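Local atomic coordinates of carbamate kinase (Aeropyrum pernix, PDB entry 2E9Y), a protein that probably catalyses the reversible phosphoryl transfer between ATP and carbamate that yields carbamoyl phosphate and ADP. Residues 53-56 / 57-61; 83-86 / 87-90; 282-285 / 286-290. All coordinates share one frame; numbering follows the deposited sequence. Where two conformers were deposited one is given.

Contact 1: residues 53-56 / 57-61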
ATOM      1  N   HIS A  53      10.436  -6.757   5.501  1.00 15.18           N
ATOM      2  CA  HIS A  53       9.729  -7.958   5.938  1.00 14.47           C
ATOM      3  C   HIS A  53       9.329  -8.817   4.751  1.00 16.23           C
ATOM      4  O   HIS A  53       9.368  -8.358   3.611  1.00 15.41           O
ATOM      5  CB  HIS A  53       8.466  -7.560   6.700  1.00 13.82           C
ATOM      6  CG  HIS A  53       7.501  -6.749   5.883  1.00 14.18           C
ATOM      7  ND1 HIS A  53       6.598  -7.317   5.006  1.00 12.10           N
ATOM      8  CD2 HIS A  53       7.300  -5.412   5.815  1.00 11.83           C
ATOM      9  CE1 HIS A  53       5.881  -6.364   4.439  1.00 12.98           C
ATOM     10  NE2 HIS A  53       6.287  -5.197   4.911  1.00 16.22           N
ATOM     11  N   GLY A  54       8.940 -10.061   5.026  1.00 14.40           N
ATOM     12  CA  GLY A  54       8.504 -10.955   3.968  1.00 14.69           C
ATOM     13  C   GLY A  54       6.997 -10.819   3.785  1.00 15.36           C
ATOM     14  O   GLY A  54       6.362 -10.011   4.465  1.00 16.93           O
ATOM     15  N   ASN A  55       6.416 -11.602   2.884  1.00 13.95           N
ATOM     16  CA  ASN A  55       4.970 -11.527   2.650  1.00 14.36           C
ATOM     17  C   ASN A  55       4.420 -12.855   2.127  1.00 14.21           C
ATOM     18  O   ASN A  55       3.351 -12.890   1.521  1.00 13.05           O
ATOM     19  CB  ASN A  55       4.665 -10.422   1.631  1.00 13.88           C
ATOM     20  CG  ASN A  55       5.115 -10.790   0.228  1.00 14.04           C
ATOM     21  OD1 ASN A  55       5.891 -11.731   0.044  1.00 14.62           O
ATOM     22  ND2 ASN A  55       4.640 -10.048  -0.768  1.00 12.98           N
ATOM     23  N   GLY A  56       5.149 -13.942   2.367  1.00 14.88           N
ATOM     24  CA  GLY A  56       4.722 -15.246   1.873  1.00 17.30           C
ATOM     25  C   GLY A  56       3.265 -15.643   2.085  1.00 16.30           C
ATOM     26  O   GLY A  56       2.510 -15.804   1.119  1.00 15.25           O
ATOM     27  N   PRO A  57       2.840 -15.830   3.341  1.00 16.60           N
ATOM     28  CA  PRO A  57       1.458 -16.217   3.633  1.00 16.27           C
ATOM     29  C   PRO A  57       0.442 -15.189   3.150  1.00 15.17           C
ATOM     30  O   PRO A  57      -0.643 -15.543   2.682  1.00 15.63           O
ATOM     31  CB  PRO A  57       1.447 -16.352   5.157  1.00 16.60           C
ATOM     32  CG  PRO A  57       2.872 -16.685   5.487  1.00 20.27           C
ATOM     33  CD  PRO A  57       3.644 -15.773   4.576  1.00 17.73           C
ATOM     34  N   GLN A  58       0.807 -13.915   3.268  1.00 13.11           N
ATOM     35  CA  GLN A  58      -0.074 -12.825   2.872  1.00 13.07           C
ATOM     36  C   GLN A  58      -0.334 -12.744   1.373  1.00 13.74           C
ATOM     37  O   GLN A  58      -1.484 -12.633   0.943  1.00 13.39           O
ATOM     38  CB  GLN A  58       0.488 -11.490   3.380  1.00 12.86           C
ATOM     39  CG  GLN A  58       0.551 -11.386   4.907  1.00 16.13           C
ATOM     40  CD  GLN A  58       1.737 -12.122   5.519  1.00 16.25           C
ATOM     41  OE1 GLN A  58       2.701 -12.458   4.819  1.00 16.98           O
ATOM     42  NE2 GLN A  58       1.667 -12.393   6.814  1.00 20.29           N
ATOM     43  N   VAL A  59       0.727 -12.793   0.571  1.00 12.24           N
ATOM     44  CA  VAL A  59       0.541 -12.719  -0.869  1.00 13.13           C
ATOM     45  C   VAL A  59      -0.137 -14.009  -1.350  1.00 13.67           C
ATOM     46  O   VAL A  59      -0.901 -14.002  -2.321  1.00 12.41           O
ATOM     47  CB  VAL A  59       1.899 -12.458  -1.598  1.00 12.18           C
ATOM     48  CG1 VAL A  59       2.727 -13.734  -1.681  1.00 12.37           C
ATOM     49  CG2 VAL A  59       1.639 -11.876  -2.976  1.00 14.96           C
ATOM     50  N   GLY A  60       0.107 -15.110  -0.644  1.00 13.14           N
ATOM     51  CA  GLY A  60      -0.527 -16.363  -1.017  1.00 13.56           C
ATOM     52  C   GLY A  60      -2.022 -16.282  -0.765  1.00 14.21           C
ATOM     53  O   GLY A  60      -2.830 -16.738  -1.577  1.00 13.76           O
ATOM     54  N   TYR A  61      -2.389 -15.686   0.368  1.00 14.97           N
ATOM     55  CA  TYR A  61      -3.788 -15.508   0.744  1.00 13.53           C
ATOM     56  C   TYR A  61      -4.510 -14.682  -0.316  1.00 12.95           C
ATOM     57  O   TYR A  61      -5.599 -15.048  -0.770  1.00 12.86           O
ATOM     58  CB  TYR A  61      -3.882 -14.802   2.102  1.00 15.70           C
ATOM     59  CG  TYR A  61      -5.272 -14.305   2.460  1.00 15.96           C
ATOM     60  CD1 TYR A  61      -6.263 -15.187   2.891  1.00 16.90           C
ATOM     61  CD2 TYR A  61      -5.591 -12.952   2.364  1.00 18.19           C
ATOM     62  CE1 TYR A  61      -7.543 -14.729   3.222  1.00 20.21           C
ATOM     63  CE2 TYR A  61      -6.861 -12.482   2.686  1.00 19.53           C
ATOM     64  CZ  TYR A  61      -7.835 -13.375   3.118  1.00 21.45           C
ATOM     65  OH  TYR A  61      -9.084 -12.906   3.456  1.00 24.34           O
TER
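Asn55 and Val59 meet across the first turn of helix 56-67, where the glycine-rich loop that follows strand 48-52 turns into the helix. Asn55 takes the N-cap position, yet its carboxamide does not cap the helix. With CG set between the backbone N and carbonyl carbon (chi1 71°), the amide instead crosses the Val59 side chain obliquely, its ND2 lying 3.7 Å from Val59 CB. The same ND2 is hydrogen-bonded to Thr85 OG1 on helix 78-103, which probably sets how the amide is turned.

Val59 directs CG1 back over the start of the helix, 3.4 Å from Asn55 O and 3.5 Å from Gly56 O, so one methyl rests on two carbonyl oxygens. Both oxygens are engaged by backbone N-H groups: Val59 N reaches Asn55 O at 2.8 Å in a nearly straight bond, and Gly60 N reaches Gly56 O at 3.1 Å. The Pro57 ring packs on Met21 and Val23 of another loop. Before the turn, the buried imidazole of His53 folds onto its own chain: ND1 donates to Gly54 O at 2.8 Å, with an N-H...O angle of 178° and the oxygen lying in the ring plane.

Contact 2: residues 83-86 / 87-90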
ATOM      1  N   ALA A  83       2.128  -5.428  -3.939  1.00 10.89           N
ATOM      2  CA  ALA A  83       1.977  -4.036  -3.496  1.00 11.78           C
ATOM      3  C   ALA A  83       0.964  -3.977  -2.356  1.00 12.65           C
ATOM      4  O   ALA A  83       1.165  -3.282  -1.352  1.00 10.71           O
ATOM      5  CB  ALA A  83       1.519  -3.150  -4.655  1.00 13.97           C
ATOM      6  N   MET A  84      -0.135  -4.707  -2.512  1.00 11.30           N
ATOM      7  CA  MET A  84      -1.159  -4.765  -1.480  1.00 11.85           C
ATOM      8  C   MET A  84      -0.571  -5.216  -0.144  1.00 11.76           C
ATOM      9  O   MET A  84      -0.869  -4.673   0.912  1.00 10.49           O
ATOM     10  CB  MET A  84      -2.240  -5.747  -1.932  1.00 12.39           C
ATOM     11  CG  MET A  84      -3.186  -5.140  -2.971  1.00 14.66           C
ATOM     12  SD  MET A  84      -4.539  -6.247  -3.389  1.00 19.10           S
ATOM     13  CE  MET A  84      -5.154  -5.353  -4.824  1.00 20.06           C
ATOM     14  N   THR A  85       0.276  -6.249  -0.178  1.00 11.26           N
ATOM     15  CA  THR A  85       0.861  -6.748   1.067  1.00 11.70           C
ATOM     16  C   THR A  85       1.783  -5.723   1.721  1.00 12.16           C
ATOM     17  O   THR A  85       1.984  -5.755   2.937  1.00 12.25           O
ATOM     18  CB  THR A  85       1.653  -8.086   0.877  1.00 11.72           C
ATOM     19  OG1 THR A  85       2.810  -7.876   0.057  1.00 12.92           O
ATOM     20  CG2 THR A  85       0.762  -9.144   0.246  1.00 11.41           C
ATOM     21  N   GLN A  86       2.359  -4.821   0.934  1.00 11.16           N
ATOM     22  CA  GLN A  86       3.232  -3.810   1.527  1.00 12.02           C
ATOM     23  C   GLN A  86       2.398  -2.867   2.391  1.00 11.17           C
ATOM     24  O   GLN A  86       2.840  -2.437   3.454  1.00 12.97           O
ATOM     25  CB  GLN A  86       3.992  -3.015   0.450  1.00 10.22           C
ATOM     26  CG  GLN A  86       4.968  -3.865  -0.368  1.00 10.90           C
ATOM     27  CD  GLN A  86       5.850  -3.048  -1.312  1.00 11.60           C
ATOM     28  OE1 GLN A  86       5.537  -1.906  -1.654  1.00 13.37           O
ATOM     29  NE2 GLN A  86       6.957  -3.649  -1.751  1.00 10.92           N
ATOM     30  N   ALA A  87       1.184  -2.556   1.948  1.00 11.62           N
ATOM     31  CA  ALA A  87       0.311  -1.674   2.721  1.00 10.84           C
ATOM     32  C   ALA A  87      -0.313  -2.431   3.895  1.00 12.76           C
ATOM     33  O   ALA A  87      -0.445  -1.892   4.997  1.00 13.48           O
ATOM     34  CB  ALA A  87      -0.784  -1.107   1.825  1.00 12.28           C
ATOM     35  N   TRP A  88      -0.689  -3.682   3.650  1.00 11.80           N
ATOM     36  CA  TRP A  88      -1.304  -4.527   4.671  1.00 12.53           C
ATOM     37  C   TRP A  88      -0.336  -4.740   5.842  1.00 12.94           C
ATOM     38  O   TRP A  88      -0.605  -4.306   6.965  1.00 13.23           O
ATOM     39  CB  TRP A  88      -1.714  -5.857   4.020  1.00 12.29           C
ATOM     40  CG  TRP A  88      -2.195  -6.968   4.919  1.00 13.10           C
ATOM     41  CD1 TRP A  88      -2.407  -6.924   6.273  1.00 15.89           C
ATOM     42  CD2 TRP A  88      -2.497  -8.308   4.509  1.00 12.92           C
ATOM     43  NE1 TRP A  88      -2.817  -8.163   6.726  1.00 16.91           N
ATOM     44  CE2 TRP A  88      -2.883  -9.026   5.662  1.00 14.42           C
ATOM     45  CE3 TRP A  88      -2.478  -8.970   3.272  1.00 15.39           C
ATOM     46  CZ2 TRP A  88      -3.247 -10.380   5.615  1.00 14.08           C
ATOM     47  CZ3 TRP A  88      -2.840 -10.313   3.226  1.00 15.83           C
ATOM     48  CH2 TRP A  88      -3.219 -11.003   4.392  1.00 15.46           C
ATOM     49  N   ILE A  89       0.801  -5.372   5.574  1.00 12.98           N
ATOM     50  CA  ILE A  89       1.777  -5.638   6.625  1.00 13.95           C
ATOM     51  C   ILE A  89       2.428  -4.345   7.120  1.00 14.17           C
ATOM     52  O   ILE A  89       2.649  -4.165   8.324  1.00 13.99           O
ATOM     53  CB  ILE A  89       2.860  -6.619   6.123  1.00 13.51           C
ATOM     54  CG1 ILE A  89       2.209  -7.940   5.697  1.00 14.97           C
ATOM     55  CG2 ILE A  89       3.867  -6.902   7.232  1.00 13.90           C
ATOM     56  CD1 ILE A  89       3.141  -8.859   4.902  1.00 14.19           C
ATOM     57  N   GLY A  90       2.733  -3.449   6.186  1.00 13.63           N
ATOM     58  CA  GLY A  90       3.343  -2.180   6.544  1.00 14.73           C
ATOM     59  C   GLY A  90       2.510  -1.389   7.538  1.00 13.93           C
ATOM     60  O   GLY A  90       3.039  -0.859   8.519  1.00 14.36           O
TER
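Thr85 O accepts the N-H of Ile89 at 2.9 Å, and Met84 O that of Trp88 at 2.9 Å, as successive i to i+4 bonds of a helix in which Ala87 N is divided between weak bonds to Ala83 O and Met84 O, and the bond from Gly90 N to Gln86 O is weak too. In Ile89, CG1 is anti to the carbonyl carbon and beside the backbone N (chi1 -60°), which lays it 3.5 Å from Thr85 O and carries CD1 to 4.4 Å from Thr85 CB. Trp88 swings the other way: CG is anti to its own N (chi1 172°), and the indole leads off from the turn, passing Thr85 CG2 obliquely with CE3 4.4 Å from that methyl. The Thr85 hydroxyl returns to the backbone at Thr82 O.

This is the buried early half of helix 78-103, one side of which forms part of the dimer interface. Ala87 packs against Ala87 of the second subunit, while Met84 packs on Trp88 of the second subunit and Trp88 on Met84 of the second subunit. Gln86 points elsewhere, its extended chain carrying the amide to Ser115 N through OE1 and to Gly193 O through NE2, so both ends of this buried group are satisfied. Gly90 stands one turn above Gln86, its CA 3.1 Å from Gln86 O in a CH...O contact; a beta carbon at this position would run into that same oxygen.

Contact 3: residues 282-285 / 286-290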
ATOM      1  N   ALA A 282      23.911 -11.992   3.782  1.00 17.46           N
ATOM      2  CA  ALA A 282      24.905 -11.487   4.723  1.00 19.63           C
ATOM      3  C   ALA A 282      26.277 -11.386   4.060  1.00 19.93           C
ATOM      4  O   ALA A 282      26.966 -10.371   4.189  1.00 20.29           O
ATOM      5  CB  ALA A 282      24.980 -12.399   5.945  1.00 17.98           C
ATOM      6  N   ILE A 283      26.670 -12.438   3.349  1.00 19.92           N
ATOM      7  CA  ILE A 283      27.961 -12.452   2.663  1.00 20.72           C
ATOM      8  C   ILE A 283      28.050 -11.323   1.640  1.00 21.74           C
ATOM      9  O   ILE A 283      29.057 -10.616   1.573  1.00 20.01           O
ATOM     10  CB  ILE A 283      28.197 -13.794   1.935  1.00 20.78           C
ATOM     11  CG1 ILE A 283      28.384 -14.916   2.960  1.00 19.55           C
ATOM     12  CG2 ILE A 283      29.407 -13.686   1.023  1.00 21.98           C
ATOM     13  CD1 ILE A 283      28.437 -16.310   2.355  1.00 23.08           C
ATOM     14  N   SER A 284      26.993 -11.149   0.849  1.00 20.20           N
ATOM     15  CA  SER A 284      26.976 -10.102  -0.167  1.00 19.75           C
ATOM     16  C   SER A 284      27.192  -8.721   0.443  1.00 19.84           C
ATOM     17  O   SER A 284      27.924  -7.896  -0.106  1.00 19.43           O
ATOM     18  CB  SER A 284      25.649 -10.130  -0.930  1.00 21.14           C
ATOM     19  OG  SER A 284      25.597  -9.109  -1.911  0.50 20.77           O
ATOM     20  N   PHE A 285      26.558  -8.473   1.584  1.00 18.90           N
ATOM     21  CA  PHE A 285      26.690  -7.185   2.251  1.00 19.06           C
ATOM     22  C   PHE A 285      28.143  -6.951   2.649  1.00 20.75           C
ATOM     23  O   PHE A 285      28.698  -5.882   2.404  1.00 19.82           O
ATOM     24  CB  PHE A 285      25.805  -7.132   3.495  1.00 17.82           C
ATOM     25  CG  PHE A 285      25.853  -5.813   4.213  1.00 18.74           C
ATOM     26  CD1 PHE A 285      25.272  -4.681   3.649  1.00 16.65           C
ATOM     27  CD2 PHE A 285      26.500  -5.695   5.439  1.00 18.95           C
ATOM     28  CE1 PHE A 285      25.334  -3.451   4.292  1.00 19.52           C
ATOM     29  CE2 PHE A 285      26.569  -4.468   6.094  1.00 20.66           C
ATOM     30  CZ  PHE A 285      25.986  -3.344   5.522  1.00 18.80           C
ATOM     31  N   VAL A 286      28.756  -7.953   3.271  1.00 19.80           N
ATOM     32  CA  VAL A 286      30.146  -7.826   3.687  1.00 21.05           C
ATOM     33  C   VAL A 286      31.069  -7.581   2.490  1.00 21.92           C
ATOM     34  O   VAL A 286      31.937  -6.707   2.537  1.00 23.07           O
ATOM     35  CB  VAL A 286      30.623  -9.088   4.447  1.00 20.31           C
ATOM     36  CG1 VAL A 286      32.102  -8.963   4.783  1.00 21.41           C
ATOM     37  CG2 VAL A 286      29.817  -9.258   5.729  1.00 20.58           C
ATOM     38  N   GLU A 287      30.876  -8.339   1.414  1.00 21.31           N
ATOM     39  CA  GLU A 287      31.716  -8.194   0.227  1.00 21.65           C
ATOM     40  C   GLU A 287      31.562  -6.848  -0.473  1.00 23.54           C
ATOM     41  O   GLU A 287      32.546  -6.262  -0.925  1.00 22.14           O
ATOM     42  CB  GLU A 287      31.424  -9.312  -0.777  1.00 22.74           C
ATOM     43  CG  GLU A 287      31.615 -10.715  -0.223  1.00 24.40           C
ATOM     44  CD  GLU A 287      31.350 -11.783  -1.262  1.00 26.76           C
ATOM     45  OE1 GLU A 287      30.376 -11.631  -2.030  1.00 28.09           O
ATOM     46  OE2 GLU A 287      32.107 -12.774  -1.306  1.00 26.33           O
ATOM     47  N   ARG A 288      30.331  -6.353  -0.554  1.00 22.55           N
ATOM     48  CA  ARG A 288      30.074  -5.083  -1.227  1.00 24.10           C
ATOM     49  C   ARG A 288      30.319  -3.830  -0.398  1.00 24.16           C
ATOM     50  O   ARG A 288      30.584  -2.768  -0.960  1.00 23.43           O
ATOM     51  CB  ARG A 288      28.638  -5.046  -1.757  1.00 24.57           C
ATOM     52  CG  ARG A 288      28.344  -6.119  -2.790  0.50 24.48           C
ATOM     53  CD  ARG A 288      27.022  -5.865  -3.487  0.50 26.49           C
ATOM     54  NE  ARG A 288      27.022  -4.591  -4.198  0.50 27.09           N
ATOM     55  CZ  ARG A 288      26.026  -4.166  -4.967  0.50 28.04           C
ATOM     56  NH1 ARG A 288      24.944  -4.915  -5.129  0.50 29.26           N
ATOM     57  NH2 ARG A 288      26.112  -2.992  -5.577  0.50 30.02           N
ATOM     58  N   THR A 289      30.232  -3.939   0.926  1.00 23.66           N
ATOM     59  CA  THR A 289      30.421  -2.770   1.780  1.00 25.74           C
ATOM     60  C   THR A 289      31.627  -2.855   2.702  1.00 26.09           C
ATOM     61  O   THR A 289      32.175  -1.830   3.106  1.00 26.60           O
ATOM     62  CB  THR A 289      29.191  -2.518   2.670  1.00 26.36           C
ATOM     63  OG1 THR A 289      29.147  -3.506   3.709  1.00 29.13           O
ATOM     64  CG2 THR A 289      27.910  -2.578   1.843  1.00 26.14           C
ATOM     65  N   GLY A 290      32.032  -4.071   3.045  1.00 26.72           N
ATOM     66  CA  GLY A 290      33.168  -4.230   3.934  1.00 26.81           C
ATOM     67  C   GLY A 290      32.765  -4.083   5.389  1.00 27.68           C
ATOM     68  O   GLY A 290      33.617  -4.058   6.277  1.00 30.46           O
TER
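Phe285 and Thr289 form the tight part of this last turn of helix 275-289. The Thr289 hydroxyl stands over the centre of the phenyl ring, with OG1 3.5 Å above its plane, and CG2 comes to 3.7 Å from Phe285 CE1. OG1 also donates to Phe285 O at 2.7 Å, and Thr289 N reaches the same oxygen at 2.9 Å. The two donors approach from opposite faces of the carbonyl plane, so this one oxygen is gripped twice by a single residue. With OG1 placed between its backbone N and carbonyl carbon (chi1 73°), Thr289 turns the hydroxyl back along the helix; the hydroxyl oxygen in turn accepts from Lys291 N. An alanine in place of Phe285 would remove the ring and is likely to leave the Thr289 hydroxyl without its aromatic floor, opening a gap toward Ala224 and Ala293.

The open side belongs to exposed Glu287 and Arg288, with partly exposed Ser284. At its border Glu287 lies over buried Ile283, both pointing the same way, with Glu287 CD 3.6 Å from Ile283 CG2; OE2 forms a salt bridge with Lys262 NZ of helix 258-266, which anchors the carboxylate. Arg288 CG passes 3.2 Å from Ser284 O before the chain, bent at chi3, leaves the turn. The chain leaves the helix at Gly290, whose positive phi (82°) calls for glycine, a beta carbon there being jammed against the preceding carbonyl O; its N still bonds to Val286 O at 2.7 Å.

Around the turn, Phe285 lies against Ser221 and Ala224 of helix 216-226, while Ile283 and Val286 press on helix 258-266. Ala282 reaches Ile295 and Val313, so the helix is packed between two helices and strands 293-297 and 311-314 of the large mixed sheet.

Overall arrangement
The three contacts follow one another along the chain, and all lie within the amino acid kinase family region. Contacts 1 and 2 are neighbours, their centres 9 Å apart, contact 1 at the start of helix 56-67 and the loop before it, contact 2 on the next helix, 78-103. They touch directly: besides the Asn55-Thr85 link, Gly54 O lies 3.4 Å from Ile89 CD1 and Gln58 O 3.5 Å from Trp88 CZ3. Together they tie the loop after strand 48-52 to a helix that also faces the second subunit. Contact 3 stands apart, its centre 27 Å from contact 1 and 28 Å from contact 2. It lies across the chain's centre from contact 2, and no other chain of the assembly touches its residues.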